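Long-range contact in uncharacterized protein DUF1185 (Bordetella bronchiseptica RB50, PDB 3BYQ), which is of unknown function but adopts a variant of the Bacillus chorismate mutase fold and may take part in amino-acid metabolism: residues B[77-82]-B[132-137]. Numbering follows the deposited sequence.
Sequences IEVYSK and VPVHYI
Tyr80 and His135 form a hydrogen-bonded antiparallel pair where strand 79-86 meets strand 130-136 inside the mixed beta sheet of this chorismate mutase-like fold. Their two backbone bonds are unequal: Tyr80 N donates a hydrogen bond to His135 O at 3.2 Å, in the carbonyl plane, while the return bond from His135 N to Tyr80 O is weak at 3.4 Å. Both carbonyls have a second, CA-H donor, Val79 CA at His135 O and Val134 CA at Tyr80 O. At one end Glu78 O accepts Ile137 N at 3.0 Å. This bond carries the pairing one residue past strand 130-136; its donor lies above the carbonyl plane, 36° out of it. At the other end a side chain takes over: Ser81 OG, anti to its own backbone N (chi1 -167°), donates to Pro133 O at 2.6 Å, and the carbonyl of Pro118 is a second, weak partner of the same hydroxyl. Pro133, lacking an N-H, can join the pairing through its carbonyl alone.

On the far edge of strand 79-86, Glu78 and Val79 both bond to Gly169 in a classic beta bulge, whereas Val134 pairs with Asn147 on the outer side of strand 130-136. Polar side-chain ends are satisfied beyond the two segments: Glu78 OE1 by His145 and Lys183, Tyr80 OH by the carbonyl of Ala115, His135 NE2 by that of Met116 and Lys82 NZ by that of His99.

Val79 CG2 touches Val134 CG2 at 3.7 Å. On the face carrying Tyr80 and His135, the Tyr80 and Ile137 side chains cross at about a right angle in a CH-pi contact, with Ile137 CG2 3.4 Å from the Tyr80 ring centroid and only 9° off the ring normal.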
ATOM      1  N   ILE B  77      -8.218   0.244 -32.256  1.00 21.70           N
ATOM      2  CA  ILE B  77      -7.864   1.261 -31.282  1.00 19.83           C
ATOM      3  C   ILE B  77      -8.837   2.428 -31.230  1.00 20.40           C
ATOM      4  O   ILE B  77      -9.053   3.124 -32.225  1.00 18.80           O
ATOM      5  CB  ILE B  77      -6.439   1.821 -31.538  1.00 20.86           C
ATOM      6  CG1 ILE B  77      -5.402   0.697 -31.759  1.00 23.75           C
ATOM      7  CG2 ILE B  77      -6.037   2.808 -30.429  1.00 19.61           C
ATOM      8  CD1 ILE B  77      -5.274  -0.351 -30.680  1.00 24.98           C
ATOM      9  N   GLU B  78      -9.386   2.656 -30.046  1.00 18.05           N
ATOM     10  CA  GLU B  78     -10.275   3.776 -29.825  1.00 16.23           C
ATOM     11  C   GLU B  78      -9.902   4.704 -28.698  1.00 17.37           C
ATOM     12  O   GLU B  78     -10.367   5.795 -28.695  1.00 17.78           O
ATOM     13  CB  GLU B  78     -11.720   3.322 -29.655  1.00 16.95           C
ATOM     14  CG  GLU B  78     -12.260   2.546 -30.846  1.00 21.08           C
ATOM     15  CD  GLU B  78     -13.759   2.263 -30.760  1.00 27.24           C
ATOM     16  OE1 GLU B  78     -14.497   2.885 -29.962  1.00 19.19           O
ATOM     17  OE2 GLU B  78     -14.194   1.395 -31.520  1.00 26.68           O
ATOM     18  N   VAL B  79      -9.078   4.271 -27.742  1.00 15.31           N
ATOM     19  CA  VAL B  79      -8.670   5.135 -26.625  1.00 17.30           C
ATOM     20  C   VAL B  79      -7.164   5.010 -26.376  1.00 18.35           C
ATOM     21  O   VAL B  79      -6.557   4.015 -26.737  1.00 17.52           O
ATOM     22  CB  VAL B  79      -9.450   4.817 -25.306  1.00 19.35           C
ATOM     23  CG1 VAL B  79     -10.972   5.038 -25.483  1.00 18.65           C
ATOM     24  CG2 VAL B  79      -9.162   3.403 -24.780  1.00 16.87           C
ATOM     25  N   TYR B  80      -6.583   6.046 -25.786  1.00 20.02           N
ATOM     26  CA  TYR B  80      -5.160   5.984 -25.418  1.00 17.86           C
ATOM     27  C   TYR B  80      -4.822   6.909 -24.253  1.00 18.71           C
ATOM     28  O   TYR B  80      -5.651   7.696 -23.797  1.00 18.05           O
ATOM     29  CB  TYR B  80      -4.206   6.203 -26.648  1.00 20.69           C
ATOM     30  CG  TYR B  80      -4.360   7.464 -27.504  1.00 17.32           C
ATOM     31  CD1 TYR B  80      -5.027   8.620 -27.067  1.00 16.84           C
ATOM     32  CD2 TYR B  80      -3.747   7.519 -28.743  1.00 16.69           C
ATOM     33  CE1 TYR B  80      -5.125   9.778 -27.916  1.00 15.08           C
ATOM     34  CE2 TYR B  80      -3.791   8.666 -29.546  1.00 17.46           C
ATOM     35  CZ  TYR B  80      -4.479   9.776 -29.144  1.00 19.12           C
ATOM     36  OH  TYR B  80      -4.520  10.845 -30.042  1.00 18.08           O
ATOM     37  N   SER B  81      -3.590   6.743 -23.791  1.00 17.03           N
ATOM     38  CA  SER B  81      -2.996   7.517 -22.742  1.00 18.29           C
ATOM     39  C   SER B  81      -1.510   7.259 -22.698  1.00 16.73           C
ATOM     40  O   SER B  81      -0.967   6.386 -23.370  1.00 16.42           O
ATOM     41  CB  SER B  81      -3.598   7.193 -21.378  1.00 18.82           C
ATOM     42  OG  SER B  81      -3.217   8.172 -20.403  1.00 20.80           O
ATOM     43  N   LYS B  82      -0.868   8.011 -21.822  1.00 18.72           N
ATOM     44  CA  LYS B  82       0.582   7.894 -21.633  1.00 18.85           C
ATOM     45  C   LYS B  82       0.879   8.219 -20.203  1.00 19.93           C
ATOM     46  O   LYS B  82       0.163   8.993 -19.577  1.00 21.14           O
ATOM     47  CB  LYS B  82       1.337   8.838 -22.567  1.00 18.87           C
ATOM     48  CG  LYS B  82       1.081  10.333 -22.343  1.00 22.19           C
ATOM     49  CD  LYS B  82       1.427  11.211 -23.557  1.00 19.32           C
ATOM     50  CE  LYS B  82       0.948  12.625 -23.331  1.00 18.87           C
ATOM     51  NZ  LYS B  82       1.075  13.534 -24.482  1.00 22.06           N
ATOM     52  N   VAL B 132      -4.216   5.280 -14.781  1.00 18.48           N
ATOM     53  CA  VAL B 132      -3.937   6.063 -16.002  1.00 18.78           C
ATOM     54  C   VAL B 132      -5.216   6.322 -16.774  1.00 17.53           C
ATOM     55  O   VAL B 132      -5.899   5.387 -17.188  1.00 18.03           O
ATOM     56  CB  VAL B 132      -2.906   5.343 -16.929  1.00 20.75           C
ATOM     57  CG1 VAL B 132      -2.586   6.242 -18.175  1.00 17.95           C
ATOM     58  CG2 VAL B 132      -1.639   5.026 -16.132  1.00 21.37           C
ATOM     59  N   PRO B 133      -5.559   7.578 -16.974  1.00 15.44           N
ATOM     60  CA  PRO B 133      -6.842   7.828 -17.606  1.00 15.44           C
ATOM     61  C   PRO B 133      -6.725   7.823 -19.102  1.00 16.68           C
ATOM     62  O   PRO B 133      -5.722   8.273 -19.647  1.00 18.07           O
ATOM     63  CB  PRO B 133      -7.168   9.242 -17.138  1.00 17.50           C
ATOM     64  CG  PRO B 133      -5.842   9.872 -17.011  1.00 18.15           C
ATOM     65  CD  PRO B 133      -4.952   8.829 -16.466  1.00 16.77           C
ATOM     66  N   VAL B 134      -7.767   7.322 -19.760  1.00 16.69           N
ATOM     67  CA  VAL B 134      -7.812   7.298 -21.211  1.00 15.96           C
ATOM     68  C   VAL B 134      -9.022   8.017 -21.762  1.00 17.18           C
ATOM     69  O   VAL B 134     -10.042   8.238 -21.079  1.00 16.38           O
ATOM     70  CB  VAL B 134      -7.830   5.838 -21.805  1.00 15.89           C
ATOM     71  CG1 VAL B 134      -6.650   5.037 -21.318  1.00 19.20           C
ATOM     72  CG2 VAL B 134      -9.148   5.070 -21.476  1.00 21.80           C
ATOM     73  N   HIS B 135      -8.890   8.453 -23.004  1.00 17.92           N
ATOM     74  CA  HIS B 135     -10.032   9.006 -23.711  1.00 17.07           C
ATOM     75  C   HIS B 135      -9.973   8.686 -25.197  1.00 17.11           C
ATOM     76  O   HIS B 135      -8.990   8.087 -25.690  1.00 16.64           O
ATOM     77  CB  HIS B 135     -10.304  10.463 -23.386  1.00 18.33           C
ATOM     78  CG  HIS B 135      -9.271  11.431 -23.850  1.00 15.38           C
ATOM     79  ND1 HIS B 135      -8.753  12.397 -23.012  1.00 20.24           N
ATOM     80  CD2 HIS B 135      -8.740  11.669 -25.078  1.00 16.90           C
ATOM     81  CE1 HIS B 135      -7.921  13.166 -23.699  1.00 21.30           C
ATOM     82  NE2 HIS B 135      -7.886  12.745 -24.952  1.00 19.59           N
ATOM     83  N   TYR B 136     -11.068   9.025 -25.872  1.00 17.84           N
ATOM     84  CA  TYR B 136     -11.224   8.709 -27.319  1.00 16.62           C
ATOM     85  C   TYR B 136     -10.194   9.418 -28.166  1.00 16.66           C
ATOM     86  O   TYR B 136      -9.989  10.643 -28.078  1.00 18.09           O
ATOM     87  CB  TYR B 136     -12.633   9.069 -27.766  1.00 15.42           C
ATOM     88  CG  TYR B 136     -13.038   8.691 -29.166  1.00 12.63           C
ATOM     89  CD1 TYR B 136     -12.916   7.404 -29.626  1.00 20.25           C
ATOM     90  CD2 TYR B 136     -13.659   9.616 -29.970  1.00 17.09           C
ATOM     91  CE1 TYR B 136     -13.354   7.072 -30.903  1.00 19.33           C
ATOM     92  CE2 TYR B 136     -14.110   9.303 -31.223  1.00 18.01           C
ATOM     93  CZ  TYR B 136     -13.964   8.023 -31.688  1.00 21.60           C
ATOM     94  OH  TYR B 136     -14.386   7.671 -32.954  1.00 23.16           O
ATOM     95  N   ILE B 137      -9.627   8.651 -29.096  1.00 15.53           N
ATOM     96  CA  ILE B 137      -8.483   9.149 -29.891  1.00 16.28           C
ATOM     97  C   ILE B 137      -8.855  10.217 -30.914  1.00 16.37           C
ATOM     98  O   ILE B 137      -7.979  10.952 -31.369  1.00 18.47           O
ATOM     99  CB  ILE B 137      -7.696   8.007 -30.581  1.00 16.99           C
ATOM    100  CG1 ILE B 137      -8.445   7.331 -31.703  1.00 20.24           C
ATOM    101  CG2 ILE B 137      -7.161   6.969 -29.499  1.00 14.94           C
ATOM    102  CD1 ILE B 137      -7.522   6.369 -32.474  1.00 17.16           C
TER